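Local coordinates for putative acyl-CoA thioester hydrolase YbhC (Escherichia coli K-12, PDB 3GRH), which is a putative thioesterase of the outer membrane, related to pectinesterases but neither binding pectin nor showing pectinesterase activity, at residues R229-D233 with R264-T268; N47-Y53 with Y318-L322. All blocks are in the same frame, centred on the assembly; numbering follows the deposited sequence.

Contact 1: residues R229-D233 with R264-T268; sequences RTDGD and RQPRT
Asp233 and Arg267 form the charged half of this contact, a two-pronged salt bridge in which the guanidinium presents its NE side to the carboxylate. Arg267 NE meets Asp233 OD1 at 2.9 Å in an almost straight bond, using the syn lone pair, while Arg267 NH2 reaches Asp233 OD2, also at 2.9 Å. The two planes are only 11° apart, so the groups lie nearly flat with each other. Arg267 gets there by folding back at CG-CD (chi3 -67°), which turns its NE toward the acid. Asp233 OD1 accepts a second hydrogen bond on its anti lone pair, from the backbone Arg267 N at 2.8 Å; one oxygen thus ties down both the main chain and the side chain of the same arginine, and the carboxylate has little freedom to rotate. The outer nitrogen, Arg267 NH1, is bonded to the carbonyl of Phe54.

In the right-handed parallel beta-helix of the pectinesterase family, 229-233 leaves strand 228-230 at a turn before strand 235-238, and 264-268 leads into strand 267-271, the neighbour of 235-238 in the parallel order.

A neutral acceptor is gripped as well. Arg264, extended from CG to NE, approaches end-on and gives two bonds to one atom: NH1 lies 2.7 Å from Asp231 O and NH2 lies 3.0 Å from the same Asp231 O, both close to the guanidinium plane. The Asp231 carboxylate turns the other way, to Arg229, Thr252, Gln199 and Trp197.

Water and close packing make the rest of the contact. A single water joins Thr230 OG1, Thr268 OG1 and Gly232 O, donating to the carbonyl at 2.7 Å. Beside it, the proline ring packs on the turn, with Pro266 CB in van der Waals approach 3.4 Å from Gly232 O.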
loop_
_atom_site.group_PDB
_atom_site.type_symbol
_atom_site.label_atom_id
_atom_site.label_comp_id
_atom_site.label_asym_id
_atom_site.label_seq_id
_atom_site.Cartn_x
_atom_site.Cartn_y
_atom_site.Cartn_z
ATOM N N ARG A 229 0.875 -6.227 -3.971
ATOM C CA ARG A 229 -0.554 -6.225 -3.710
ATOM C C ARG A 229 -0.841 -7.076 -2.513
ATOM O O ARG A 229 -0.341 -8.210 -2.426
ATOM C CB ARG A 229 -1.269 -6.785 -4.868
ATOM C CG ARG A 229 -2.722 -7.003 -4.648
ATOM C CD ARG A 229 -3.516 -7.393 -5.819
ATOM N NE ARG A 229 -4.870 -7.834 -5.459
ATOM C CZ ARG A 229 -5.682 -8.426 -6.324
ATOM N NH1 ARG A 229 -5.330 -8.586 -7.598
ATOM N NH2 ARG A 229 -6.824 -8.889 -5.894
ATOM N N THR A 230 -1.603 -6.550 -1.570
ATOM C CA THR A 230 -1.957 -7.343 -0.400
ATOM C C THR A 230 -3.458 -7.253 -0.177
ATOM O O THR A 230 -4.025 -6.187 -0.218
ATOM C CB THR A 230 -1.105 -7.045 0.838
ATOM O OG1 THR A 230 -1.575 -7.808 1.957
ATOM C CG2 THR A 230 -1.159 -5.603 1.220
ATOM N N ASP A 231 -4.081 -8.418 0.001
ATOM C CA ASP A 231 -5.553 -8.503 0.235
ATOM C C ASP A 231 -5.873 -9.103 1.611
ATOM O O ASP A 231 -7.059 -9.097 2.021
ATOM C CB ASP A 231 -6.219 -9.442 -0.821
ATOM C CG ASP A 231 -5.942 -9.095 -2.260
ATOM O OD1 ASP A 231 -5.460 -7.971 -2.534
ATOM O OD2 ASP A 231 -6.196 -10.015 -3.141
ATOM N N GLY A 232 -4.865 -9.596 2.338
ATOM C CA GLY A 232 -5.066 -10.248 3.615
ATOM C C GLY A 232 -5.330 -9.278 4.756
ATOM O O GLY A 232 -4.991 -8.105 4.702
ATOM N N ASP A 233 -5.923 -9.787 5.809
ATOM C CA ASP A 233 -6.080 -9.004 7.082
ATOM C C ASP A 233 -4.918 -9.301 7.956
ATOM O O ASP A 233 -4.339 -10.383 7.964
ATOM C CB ASP A 233 -7.366 -9.398 7.768
ATOM C CG ASP A 233 -7.774 -8.540 8.949
ATOM O OD1 ASP A 233 -7.577 -7.316 8.975
ATOM O OD2 ASP A 233 -8.443 -9.152 9.897
ATOM N N ARG A 264 -15.800 -6.226 3.415
ATOM C CA ARG A 264 -14.602 -6.836 3.992
ATOM C C ARG A 264 -13.631 -5.687 4.220
ATOM O O ARG A 264 -13.507 -4.853 3.349
ATOM C CB ARG A 264 -13.982 -7.797 3.019
ATOM C CG ARG A 264 -12.908 -8.572 3.591
ATOM C CD ARG A 264 -12.486 -9.738 2.728
ATOM N NE ARG A 264 -11.285 -10.219 3.378
ATOM C CZ ARG A 264 -10.041 -9.964 2.995
ATOM N NH1 ARG A 264 -9.768 -9.360 1.821
ATOM N NH2 ARG A 264 -9.062 -10.446 3.757
ATOM N N GLN A 265 -13.016 -5.598 5.392
ATOM C CA GLN A 265 -12.152 -4.493 5.707
ATOM C C GLN A 265 -10.761 -4.990 6.222
ATOM O O GLN A 265 -10.533 -5.043 7.428
ATOM C CB GLN A 265 -12.823 -3.687 6.819
ATOM C CG GLN A 265 -12.134 -2.532 7.446
ATOM C CD GLN A 265 -11.949 -1.296 6.587
ATOM O OE1 GLN A 265 -11.927 -1.366 5.329
ATOM N NE2 GLN A 265 -11.717 -0.153 7.259
ATOM N N PRO A 266 -9.882 -5.401 5.337
ATOM C CA PRO A 266 -8.558 -5.866 5.753
ATOM C C PRO A 266 -7.718 -4.782 6.312
ATOM O O PRO A 266 -7.790 -3.671 5.834
ATOM C CB PRO A 266 -7.912 -6.336 4.493
ATOM C CG PRO A 266 -8.739 -5.567 3.431
ATOM C CD PRO A 266 -10.057 -5.524 3.899
ATOM N N ARG A 267 -6.963 -5.113 7.377
ATOM C CA ARG A 267 -6.091 -4.173 8.052
ATOM C C ARG A 267 -4.606 -4.530 7.821
ATOM O O ARG A 267 -4.207 -5.681 7.962
ATOM C CB ARG A 267 -6.332 -4.278 9.544
ATOM C CG ARG A 267 -7.728 -3.884 9.902
ATOM C CD ARG A 267 -8.170 -4.339 11.258
ATOM N NE ARG A 267 -8.299 -5.776 11.369
ATOM C CZ ARG A 267 -8.719 -6.418 12.453
ATOM N NH1 ARG A 267 -9.051 -5.752 13.526
ATOM N NH2 ARG A 267 -8.808 -7.747 12.437
ATOM N N THR A 268 -3.858 -3.502 7.473
ATOM C CA THR A 268 -2.414 -3.619 7.189
ATOM C C THR A 268 -1.642 -2.581 7.960
ATOM O O THR A 268 -2.032 -1.415 7.979
ATOM C CB THR A 268 -2.197 -3.437 5.639
ATOM O OG1 THR A 268 -3.048 -4.375 4.935
ATOM C CG2 THR A 268 -0.787 -3.659 5.221
HETATM O O HOH W 1 -3.436 -6.428 3.279
#

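Contact 2: residues N47-Y53 with Y318-L322; sequences NFDAQHY and YYGFL
The Tyr53 ring is sandwiched between Tyr319 and Leu322. Over one face comes the edge of the Tyr319 ring, edge-to-face with planes at 61° and centroids 4.8 Å apart; over the opposite face sits Leu322 CB, 3.7 Å from the ring centroid and 12° off its normal, a CH-pi contact. Gly320 O lies at the ring edge, 3.4 Å from Tyr53 CD2. Tyr319 in turn has His52 O over one face and Asn47 O at its edge, 2.8 Å from Tyr319 OH. With CG anti to its carbonyl carbon (chi1 -62°), Tyr319 carries its ring across the short helix 50-53, and Phe48 CD1 touches Tyr319 CE1 at 3.9 Å. Leu322 CD2 packs against the backbone of Asp49 and Ala50, where Asp49, at the N-cap, accepts on OD1 a weak capping bond from His52 N and a shorter one from His52 ND1 at 2.7 Å. Were Tyr53 replaced by an alanine, Tyr319 and Leu322 would probably face each other across a gap and Gln351 would lose its hydroxyl partner. The chemistry is thus chiefly ring and aliphatic packing, with the buried Tyr53 hydroxyl and Phe48 carbonyl satisfied by Gln351 and Arg355 of the beta-helix.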
loop_
_atom_site.group_PDB
_atom_site.type_symbol
_atom_site.label_atom_id
_atom_site.label_comp_id
_atom_site.label_asym_id
_atom_site.label_seq_id
_atom_site.Cartn_x
_atom_site.Cartn_y
_atom_site.Cartn_z
ATOM N N ASN A 47 -10.048 10.697 16.452
ATOM C CA ASN A 47 -10.691 9.536 15.792
ATOM C C ASN A 47 -9.799 8.893 14.753
ATOM O O ASN A 47 -10.245 7.919 14.140
ATOM C CB ASN A 47 -11.963 9.937 15.095
ATOM C CG ASN A 47 -13.156 9.992 16.030
ATOM O OD1 ASN A 47 -13.106 9.528 17.190
ATOM N ND2 ASN A 47 -14.242 10.571 15.538
ATOM N N PHE A 48 -8.618 9.443 14.493
ATOM C CA PHE A 48 -7.756 9.019 13.388
ATOM C C PHE A 48 -6.398 8.577 13.809
ATOM O O PHE A 48 -5.371 9.133 13.490
ATOM C CB PHE A 48 -7.679 10.123 12.289
ATOM C CG PHE A 48 -8.963 10.426 11.662
ATOM C CD1 PHE A 48 -9.639 9.480 10.907
ATOM C CD2 PHE A 48 -9.538 11.650 11.843
ATOM C CE1 PHE A 48 -10.865 9.766 10.365
ATOM C CE2 PHE A 48 -10.747 11.947 11.310
ATOM C CZ PHE A 48 -11.423 10.998 10.566
ATOM N N ASP A 49 -6.415 7.559 14.623
ATOM C CA ASP A 49 -5.203 6.873 15.051
ATOM C C ASP A 49 -5.256 5.419 14.820
ATOM O O ASP A 49 -6.270 4.861 14.423
ATOM C CB ASP A 49 -4.987 7.249 16.508
ATOM C CG ASP A 49 -6.042 6.706 17.420
ATOM O OD1 ASP A 49 -7.050 6.169 16.933
ATOM O OD2 ASP A 49 -5.821 6.774 18.686
ATOM N N ALA A 50 -4.138 4.707 15.017
ATOM C CA ALA A 50 -4.071 3.375 14.577
ATOM C C ALA A 50 -5.123 2.522 15.208
ATOM O O ALA A 50 -5.697 1.713 14.550
ATOM C CB ALA A 50 -2.622 2.821 14.853
ATOM N N GLN A 51 -5.475 2.747 16.490
ATOM C CA GLN A 51 -6.478 1.943 17.143
ATOM C C GLN A 51 -7.877 2.039 16.530
ATOM O O GLN A 51 -8.710 1.122 16.642
ATOM C CB GLN A 51 -6.502 2.203 18.639
ATOM C CG GLN A 51 -6.979 3.531 19.076
ATOM C CD GLN A 51 -6.826 3.780 20.585
ATOM O OE1 GLN A 51 -6.202 4.766 21.000
ATOM N NE2 GLN A 51 -7.403 2.897 21.399
ATOM N N HIS A 52 -8.211 3.187 15.944
ATOM C CA HIS A 52 -9.461 3.308 15.229
ATOM C C HIS A 52 -9.418 2.707 13.887
ATOM O O HIS A 52 -10.370 2.009 13.423
ATOM C CB HIS A 52 -9.863 4.823 15.178
ATOM C CG HIS A 52 -10.427 5.328 16.464
ATOM N ND1 HIS A 52 -9.623 5.762 17.494
ATOM C CD2 HIS A 52 -11.703 5.514 16.879
ATOM C CE1 HIS A 52 -10.372 6.148 18.510
ATOM N NE2 HIS A 52 -11.640 6.018 18.166
ATOM N N TYR A 53 -8.285 2.864 13.215
ATOM C CA TYR A 53 -8.146 2.215 11.870
ATOM C C TYR A 53 -8.139 0.727 11.941
ATOM O O TYR A 53 -8.546 0.043 11.007
ATOM C CB TYR A 53 -6.886 2.697 11.098
ATOM C CG TYR A 53 -7.006 4.020 10.410
ATOM C CD1 TYR A 53 -7.020 5.193 11.122
ATOM C CD2 TYR A 53 -7.110 4.111 9.042
ATOM C CE1 TYR A 53 -7.211 6.400 10.537
ATOM C CE2 TYR A 53 -7.250 5.316 8.452
ATOM C CZ TYR A 53 -7.315 6.487 9.194
ATOM O OH TYR A 53 -7.527 7.711 8.563
ATOM N N TYR A 318 -15.338 4.135 7.412
ATOM C CA TYR A 318 -14.771 5.382 7.880
ATOM C C TYR A 318 -13.270 5.479 7.772
ATOM O O TYR A 318 -12.700 6.556 7.846
ATOM C CB TYR A 318 -15.189 5.621 9.329
ATOM C CG TYR A 318 -16.652 5.915 9.539
ATOM C CD1 TYR A 318 -17.516 6.074 8.487
ATOM C CD2 TYR A 318 -17.139 6.037 10.811
ATOM C CE1 TYR A 318 -18.905 6.322 8.690
ATOM C CE2 TYR A 318 -18.498 6.298 11.046
ATOM C CZ TYR A 318 -19.362 6.450 9.996
ATOM O OH TYR A 318 -20.724 6.703 10.260
ATOM N N TYR A 319 -12.606 4.348 7.561
ATOM C CA TYR A 319 -11.151 4.289 7.680
ATOM C C TYR A 319 -10.570 3.728 6.474
ATOM O O TYR A 319 -10.889 2.584 6.089
ATOM C CB TYR A 319 -10.710 3.491 8.930
ATOM C CG TYR A 319 -11.192 4.121 10.165
ATOM C CD1 TYR A 319 -10.617 5.272 10.573
ATOM C CD2 TYR A 319 -12.306 3.702 10.852
ATOM C CE1 TYR A 319 -11.057 5.950 11.636
ATOM C CE2 TYR A 319 -12.785 4.447 11.948
ATOM C CZ TYR A 319 -12.131 5.575 12.317
ATOM O OH TYR A 319 -12.504 6.347 13.406
ATOM N N GLY A 320 -9.716 4.570 5.816
ATOM C CA GLY A 320 -8.902 4.226 4.716
ATOM C C GLY A 320 -7.424 4.159 5.054
ATOM O O GLY A 320 -7.031 3.251 5.737
ATOM N N PHE A 321 -6.706 5.200 4.696
ATOM C CA PHE A 321 -5.270 5.273 4.898
ATOM C C PHE A 321 -4.876 6.197 5.982
ATOM O O PHE A 321 -5.435 7.300 6.049
ATOM C CB PHE A 321 -4.535 5.656 3.622
ATOM C CG PHE A 321 -4.731 4.741 2.441
ATOM C CD1 PHE A 321 -5.132 3.453 2.546
ATOM C CD2 PHE A 321 -4.367 5.187 1.227
ATOM C CE1 PHE A 321 -5.325 2.619 1.390
ATOM C CE2 PHE A 321 -4.594 4.395 0.077
ATOM C CZ PHE A 321 -5.028 3.134 0.158
ATOM N N LEU A 322 -3.887 5.841 6.827
ATOM C CA LEU A 322 -3.376 6.789 7.815
ATOM C C LEU A 322 -1.889 6.809 7.643
ATOM O O LEU A 322 -1.305 5.736 7.643
ATOM C CB LEU A 322 -3.630 6.309 9.242
ATOM C CG LEU A 322 -3.054 7.110 10.354
ATOM C CD1 LEU A 322 -3.689 8.521 10.281
ATOM C CD2 LEU A 322 -3.380 6.396 11.703
#

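In the fold
Contact 1 and contact 2 lie about 14 Å apart, centre to centre, along one parallel face of the beta-helix. Strands 267-271 and 321-324 belong to that face, separated in its order by strand 287-291, against which side chains from both contacts pack. Along the chain contact 1 is nested inside the long loop closed by contact 2, whose partners stand 265 residues apart. The two meet directly: Gln265 NE2 is 3.1 Å from Tyr319 O, a probable hydrogen bond, and Arg267 CG packs 4.2 Å from Tyr53 O. Contact 1 thus links successive turns of the coil, whereas contact 2 lays an N-terminal segment over later ones.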